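Local coordinates for sister chromatid cohesion protein (Chaetomium thermophilum, PDB 5T8V) that probably helps load cohesin onto chromatin, this chain being the HEAT-repeat C-terminal part of the longer protein, at residues L428-L431 with M432-M435; S727-A730 with N731-H735; S835-G839 with R840-Q844. All coordinates share one frame; numbering follows the deposited sequence.

Contact 1 of 3, residues L428-L431 with M432-M435; sequences LRLL and MLMM
Helix 423-440 is one of the many helices of this HEAT-repeat chain, and Leu431 and Met435, one turn apart on it, form its closest side-chain pair here. The methyl CD2 of Leu431 comes 3.5 Å from CE of Met435 and almost as near to its CG, so the leucine touches both carbons that flank the sulfur. The two side chains meet at a slant rather than running alongside each other. Met435 folds back for this: the bend about CB-CG (chi2 -54°) turns the sulfur, and with it the methyl, toward the leucine. The pair belongs to the buried side of the helix. Leu431 also packs on Ile383 of helix 357-391 and on Leu405 of helix 402-414, while Met435 reaches Met451 of helix 446-474, so three neighbouring helices close around this one. Met432 packs on Met459 of the same helix 446-474. Leu430 and Leu433 touch more loosely, CD2 of the first to CD1 of the second at 4.3 Å. The guanidinium of Arg429 reaches back instead of forward, with NE in a salt bridge to Glu425. Four regular backbone bonds tie the turn: the N atoms of residues 432-435 each donate to the O four residues back. The straightest has Leu433 N at 2.9 Å from Arg429 O, with an N-H...O angle of 176°, and CG of Leu433 lies near that same Arg429 O.

Contact 2 of 3, residues S727-A730 with N731-H735; sequences SAIA and NGLLH
The imidazole of His735 turns its edge, not a face, to the peptide carbonyl of Asn731 one turn earlier: ND1 donates to Asn731 O at 3.2 Å, with the oxygen lying close to the ring plane. Seen from the carbonyl the approach is different, since ND1 stands 48° out of the carbonyl plane and is not on a lone pair. His735 N binds Asn731 O as well, at 2.9 Å, but from the opposite face, so one oxygen is gripped by main chain and side chain of the same residue. The second flat group, the Asn731 carboxamide, adds a weak bond, His735 ND1 to Asn731 OD1 at 3.0 Å. Its ND2 is taken by Thr783 O, which is consistent with the way the amide is turned. With CG anti to the backbone N (chi1 -168°), the amide lies where helix 773-786 and ND1 can share it. All this happens at the C-terminal end of helix 723-735, in the part of the HEAT-repeat chain related to PDS5 proteins. Away from the histidine, Ile729 and Leu733 lie side by side and point the same way; CG2 of Ile729 meets CD1 of Leu733 at 3.8 Å. Those two face helix 703-719, the isoleucine on Tyr717 and the leucine on Met710, and Leu733 also reaches Ile755 of helix 742-755. Leu734 packs on Ile752 and carries its CG 3.4 Å from Ala730 O, the acceptor of its own backbone N-H. Nearby, Leu733 N points at Ile729 O almost straight, N-H...O 172°.

Contact 3 of 3, residues S835-G839 with R840-Q844; sequences SAPSG and RDVLQ
Pro837 and Val842 make the apolar contact, meeting at an angle, ring carbon CG of the proline against methyl CG2 of the valine at 3.8 Å, and the proline ring also rests on Ile778 and Val781 of helix 773-786. Among the hydrogen bonds, Val842 N binds Ser838 O at 2.9 Å and Leu843 N binds Gly839 O at the same length. Ser838 is the N-cap of helix 839-852. Its OG, anti to the backbone N at chi1 170°, takes a weak bond from Arg840 N, 3.3 Å away. Since Pro837 precedes the cap and Val842 lies five residues after that proline, their contact is a hydrophobic staple. The return half of a capping box is not made, as Asp841 OD2 stops 4.0 Å from Ser838 N. Of the charged groups, Asp841 sits in the first turn, where its carboxylate probably gains from the helix N terminus, and Arg840 NH1 forms a salt bridge with Asp877. Cutting Leu843 back to an alanine removes CG and both methyls, and would probably open a gap beside Val880, Ala883 and Leu865.

Starting from the N terminus, the chain meets contact 1 within helix 423-440, contact 2 at the end of helix 723-735, and contact 3 where a loop enters helix 839-852. Each is local and continuous, so none closes a long loop, and they follow in series without nesting or crossing. Contact 1 stands apart, its centre about 49 Å from that of contact 2 and about 64 Å from that of contact 3. Contacts 2 and 3 are neighbours, centres about 18 Å apart, and though they do not touch, both lean on helix 773-786: Asn731 on Arg786, Asp841 on Lys785. That helix therefore joins helix 723-735 to the start of helix 839-852.

Contact 1 of 3, residues L428-L431 with M432-M435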
loop_
_atom_site.group_PDB
_atom_site.type_symbol
_atom_site.label_atom_id
_atom_site.label_comp_id
_atom_site.label_asym_id
_atom_site.label_seq_id
_atom_site.Cartn_x
_atom_site.Cartn_y
_atom_site.Cartn_z
ATOM N N LEU A 428 21.918 13.944 8.135
ATOM C CA LEU A 428 20.891 13.186 7.429
ATOM C C LEU A 428 21.498 12.247 6.397
ATOM O O LEU A 428 20.964 11.160 6.160
ATOM C CB LEU A 428 19.907 14.142 6.757
ATOM C CG LEU A 428 18.981 14.919 7.691
ATOM C CD1 LEU A 428 18.313 16.065 6.943
ATOM C CD2 LEU A 428 17.938 13.996 8.293
ATOM N N ARG A 429 22.602 12.650 5.766
ATOM C CA ARG A 429 23.254 11.793 4.782
ATOM C C ARG A 429 23.781 10.523 5.435
ATOM O O ARG A 429 23.506 9.411 4.970
ATOM C CB ARG A 429 24.393 12.549 4.097
ATOM C CG ARG A 429 25.081 11.771 2.982
ATOM C CD ARG A 429 26.551 12.143 2.870
ATOM N NE ARG A 429 26.745 13.574 2.653
ATOM C CZ ARG A 429 27.926 14.180 2.677
ATOM N NH1 ARG A 429 29.031 13.486 2.913
ATOM N NH2 ARG A 429 28.003 15.486 2.469
ATOM N N LEU A 430 24.550 10.670 6.516
ATOM C CA LEU A 430 25.096 9.491 7.180
ATOM C C LEU A 430 23.985 8.633 7.772
ATOM O O LEU A 430 24.039 7.397 7.705
ATOM C CB LEU A 430 26.092 9.913 8.256
ATOM C CG LEU A 430 27.275 10.738 7.747
ATOM C CD1 LEU A 430 28.171 11.130 8.900
ATOM C CD2 LEU A 430 28.067 9.982 6.697
ATOM N N LEU A 431 22.965 9.267 8.350
ATOM C CA LEU A 431 21.831 8.507 8.861
ATOM C C LEU A 431 21.179 7.697 7.748
ATOM O O LEU A 431 20.868 6.513 7.926
ATOM C CB LEU A 431 20.824 9.456 9.510
ATOM C CG LEU A 431 19.938 8.871 10.610
ATOM C CD1 LEU A 431 19.349 9.981 11.458
ATOM C CD2 LEU A 431 18.830 8.027 10.025
ATOM N N MET A 432 20.988 8.313 6.581
ATOM C CA MET A 432 20.364 7.620 5.459
ATOM C C MET A 432 21.216 6.444 5.002
ATOM O O MET A 432 20.712 5.328 4.830
ATOM C CB MET A 432 20.126 8.605 4.313
ATOM C CG MET A 432 19.595 7.969 3.040
ATOM S SD MET A 432 20.905 7.354 1.964
ATOM C CE MET A 432 21.635 8.891 1.402
ATOM N N LEU A 433 22.514 6.674 4.788
ATOM C CA LEU A 433 23.401 5.575 4.414
ATOM C C LEU A 433 23.299 4.431 5.411
ATOM O O LEU A 433 23.277 3.254 5.027
ATOM C CB LEU A 433 24.843 6.071 4.320
ATOM C CG LEU A 433 25.131 7.133 3.257
ATOM C CD1 LEU A 433 26.569 7.621 3.372
ATOM C CD2 LEU A 433 24.852 6.602 1.855
ATOM N N MET A 434 23.217 4.760 6.701
ATOM C CA MET A 434 23.149 3.721 7.720
ATOM C C MET A 434 21.841 2.945 7.638
ATOM O O MET A 434 21.832 1.717 7.787
ATOM C CB MET A 434 23.323 4.344 9.100
ATOM C CG MET A 434 23.415 3.328 10.223
ATOM S SD MET A 434 24.085 4.035 11.732
ATOM C CE MET A 434 25.783 4.334 11.237
ATOM N N MET A 435 20.723 3.637 7.404
ATOM C CA MET A 435 19.440 2.943 7.335
ATOM C C MET A 435 19.351 2.069 6.090
ATOM O O MET A 435 18.896 0.922 6.164
ATOM C CB MET A 435 18.291 3.950 7.373
ATOM C CG MET A 435 18.235 4.755 8.656
ATOM S SD MET A 435 18.196 3.722 10.134
ATOM C CE MET A 435 18.986 4.804 11.322
#

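Contact 2 of 3, residues S727-A730 with N731-H735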
loop_
_atom_site.group_PDB
_atom_site.type_symbol
_atom_site.label_atom_id
_atom_site.label_comp_id
_atom_site.label_asym_id
_atom_site.label_seq_id
_atom_site.Cartn_x
_atom_site.Cartn_y
_atom_site.Cartn_z
ATOM N N SER A 727 -19.227 3.063 -19.261
ATOM C CA SER A 727 -19.880 1.817 -19.648
ATOM C C SER A 727 -19.166 0.607 -19.055
ATOM O O SER A 727 -19.816 -0.349 -18.618
ATOM C CB SER A 727 -19.949 1.709 -21.172
ATOM O OG SER A 727 -18.655 1.702 -21.748
ATOM N N ALA A 728 -17.830 0.624 -19.028
ATOM C CA ALA A 728 -17.095 -0.485 -18.424
ATOM C C ALA A 728 -17.356 -0.567 -16.923
ATOM O O ALA A 728 -17.588 -1.655 -16.377
ATOM C CB ALA A 728 -15.600 -0.331 -18.705
ATOM N N ILE A 729 -17.313 0.581 -16.240
ATOM C CA ILE A 729 -17.659 0.648 -14.820
ATOM C C ILE A 729 -19.024 0.015 -14.590
ATOM O O ILE A 729 -19.181 -0.905 -13.778
ATOM C CB ILE A 729 -17.647 2.107 -14.326
ATOM C CG1 ILE A 729 -16.310 2.806 -14.621
ATOM C CG2 ILE A 729 -17.963 2.171 -12.834
ATOM C CD1 ILE A 729 -15.135 2.251 -13.879
ATOM N N ALA A 730 -20.037 0.509 -15.306
ATOM C CA ALA A 730 -21.398 0.028 -15.096
ATOM C C ALA A 730 -21.507 -1.460 -15.393
ATOM O O ALA A 730 -22.261 -2.179 -14.727
ATOM C CB ALA A 730 -22.374 0.821 -15.965
ATOM N N ASN A 731 -20.763 -1.944 -16.388
ATOM C CA ASN A 731 -20.813 -3.364 -16.715
ATOM C C ASN A 731 -20.246 -4.207 -15.580
ATOM O O ASN A 731 -20.824 -5.239 -15.219
ATOM C CB ASN A 731 -20.055 -3.633 -18.015
ATOM C CG ASN A 731 -20.309 -5.025 -18.556
ATOM O OD1 ASN A 731 -19.765 -6.007 -18.051
ATOM N ND2 ASN A 731 -21.141 -5.118 -19.589
ATOM N N GLY A 732 -19.122 -3.782 -14.998
ATOM C CA GLY A 732 -18.576 -4.511 -13.860
ATOM C C GLY A 732 -19.490 -4.462 -12.650
ATOM O O GLY A 732 -19.815 -5.494 -12.050
ATOM N N LEU A 733 -19.914 -3.254 -12.269
ATOM C CA LEU A 733 -20.855 -3.100 -11.165
ATOM C C LEU A 733 -22.050 -4.026 -11.332
ATOM O O LEU A 733 -22.434 -4.741 -10.400
ATOM C CB LEU A 733 -21.322 -1.645 -11.077
ATOM C CG LEU A 733 -20.340 -0.644 -10.470
ATOM C CD1 LEU A 733 -20.784 0.780 -10.765
ATOM C CD2 LEU A 733 -20.221 -0.861 -8.974
ATOM N N LEU A 734 -22.653 -4.022 -12.522
ATOM C CA LEU A 734 -23.796 -4.893 -12.764
ATOM C C LEU A 734 -23.408 -6.359 -12.625
ATOM O O LEU A 734 -24.145 -7.146 -12.023
ATOM C CB LEU A 734 -24.386 -4.615 -14.144
ATOM C CG LEU A 734 -25.336 -3.416 -14.227
ATOM C CD1 LEU A 734 -25.532 -2.946 -15.662
ATOM C CD2 LEU A 734 -26.683 -3.769 -13.609
ATOM N N HIS A 735 -22.245 -6.745 -13.158
ATOM C CA HIS A 735 -21.782 -8.118 -12.980
ATOM C C HIS A 735 -21.675 -8.487 -11.508
ATOM O O HIS A 735 -21.788 -9.666 -11.154
ATOM C CB HIS A 735 -20.430 -8.321 -13.664
ATOM C CG HIS A 735 -20.521 -8.984 -15.001
ATOM N ND1 HIS A 735 -20.557 -8.276 -16.183
ATOM C CD2 HIS A 735 -20.586 -10.293 -15.344
ATOM C CE1 HIS A 735 -20.638 -9.121 -17.196
ATOM N NE2 HIS A 735 -20.658 -10.350 -16.714
#

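Contact 3 of 3, residues S835-G839 with R840-Q844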
loop_
_atom_site.group_PDB
_atom_site.type_symbol
_atom_site.label_atom_id
_atom_site.label_comp_id
_atom_site.label_asym_id
_atom_site.label_seq_id
_atom_site.Cartn_x
_atom_site.Cartn_y
_atom_site.Cartn_z
ATOM N N SER A 835 -23.342 9.935 -33.832
ATOM C CA SER A 835 -22.749 8.720 -33.288
ATOM C C SER A 835 -23.682 8.104 -32.248
ATOM O O SER A 835 -23.228 7.405 -31.336
ATOM C CB SER A 835 -21.378 9.015 -32.677
ATOM O OG SER A 835 -21.507 9.822 -31.523
ATOM N N ALA A 836 -24.980 8.370 -32.372
ATOM C CA ALA A 836 -26.004 7.840 -31.480
ATOM C C ALA A 836 -26.033 6.316 -31.560
ATOM O O ALA A 836 -25.390 5.738 -32.446
ATOM C CB ALA A 836 -27.362 8.437 -31.853
ATOM N N PRO A 837 -26.738 5.626 -30.664
ATOM C CA PRO A 837 -26.712 4.159 -30.684
ATOM C C PRO A 837 -27.588 3.579 -31.785
ATOM O O PRO A 837 -28.511 4.216 -32.294
ATOM C CB PRO A 837 -27.247 3.777 -29.300
ATOM C CG PRO A 837 -28.133 4.897 -28.927
ATOM C CD PRO A 837 -27.545 6.135 -29.537
ATOM N N SER A 838 -27.275 2.336 -32.143
ATOM C CA SER A 838 -28.046 1.619 -33.147
ATOM C C SER A 838 -29.418 1.236 -32.602
ATOM O O SER A 838 -29.578 0.935 -31.417
ATOM C CB SER A 838 -27.295 0.363 -33.591
ATOM O OG SER A 838 -28.114 -0.465 -34.396
ATOM N N GLY A 839 -30.417 1.249 -33.488
ATOM C CA GLY A 839 -31.750 0.831 -33.085
ATOM C C GLY A 839 -31.762 -0.572 -32.510
ATOM O O GLY A 839 -32.442 -0.844 -31.518
ATOM N N ARG A 840 -31.016 -1.483 -33.135
ATOM C CA ARG A 840 -30.824 -2.822 -32.591
ATOM C C ARG A 840 -30.353 -2.766 -31.140
ATOM O O ARG A 840 -30.961 -3.370 -30.244
ATOM C CB ARG A 840 -29.814 -3.554 -33.476
ATOM C CG ARG A 840 -29.430 -4.961 -33.072
ATOM C CD ARG A 840 -28.185 -5.362 -33.850
ATOM N NE ARG A 840 -28.111 -6.792 -34.130
ATOM C CZ ARG A 840 -27.229 -7.346 -34.954
ATOM N NH1 ARG A 840 -27.235 -8.657 -35.151
ATOM N NH2 ARG A 840 -26.340 -6.590 -35.588
ATOM N N ASP A 841 -29.274 -2.019 -30.891
ATOM C CA ASP A 841 -28.701 -1.947 -29.552
ATOM C C ASP A 841 -29.672 -1.332 -28.553
ATOM O O ASP A 841 -29.678 -1.716 -27.379
ATOM C CB ASP A 841 -27.398 -1.150 -29.592
ATOM C CG ASP A 841 -26.351 -1.793 -30.478
ATOM O OD1 ASP A 841 -26.384 -3.034 -30.629
ATOM O OD2 ASP A 841 -25.493 -1.062 -31.020
ATOM N N VAL A 842 -30.492 -0.373 -28.989
ATOM C CA VAL A 842 -31.506 0.194 -28.105
ATOM C C VAL A 842 -32.568 -0.849 -27.782
ATOM O O VAL A 842 -33.025 -0.966 -26.637
ATOM C CB VAL A 842 -32.126 1.450 -28.744
ATOM C CG1 VAL A 842 -33.242 2.008 -27.867
ATOM C CG2 VAL A 842 -31.060 2.512 -28.980
ATOM N N LEU A 843 -32.984 -1.622 -28.784
ATOM C CA LEU A 843 -33.993 -2.643 -28.553
ATOM C C LEU A 843 -33.482 -3.756 -27.653
ATOM O O LEU A 843 -34.292 -4.432 -27.009
ATOM C CB LEU A 843 -34.469 -3.213 -29.887
ATOM C CG LEU A 843 -35.175 -2.181 -30.771
ATOM C CD1 LEU A 843 -35.326 -2.710 -32.178
ATOM C CD2 LEU A 843 -36.533 -1.810 -30.195
ATOM N N GLN A 844 -32.165 -3.963 -27.581
ATOM C CA GLN A 844 -31.651 -4.964 -26.654
ATOM C C GLN A 844 -31.905 -4.575 -25.201
ATOM O O GLN A 844 -32.122 -5.454 -24.359
ATOM C CB GLN A 844 -30.157 -5.194 -26.891
ATOM C CG GLN A 844 -29.857 -6.065 -28.102
ATOM C CD GLN A 844 -30.551 -7.414 -28.031
ATOM O OE1 GLN A 844 -31.469 -7.694 -28.801
ATOM N NE2 GLN A 844 -30.121 -8.253 -27.095
#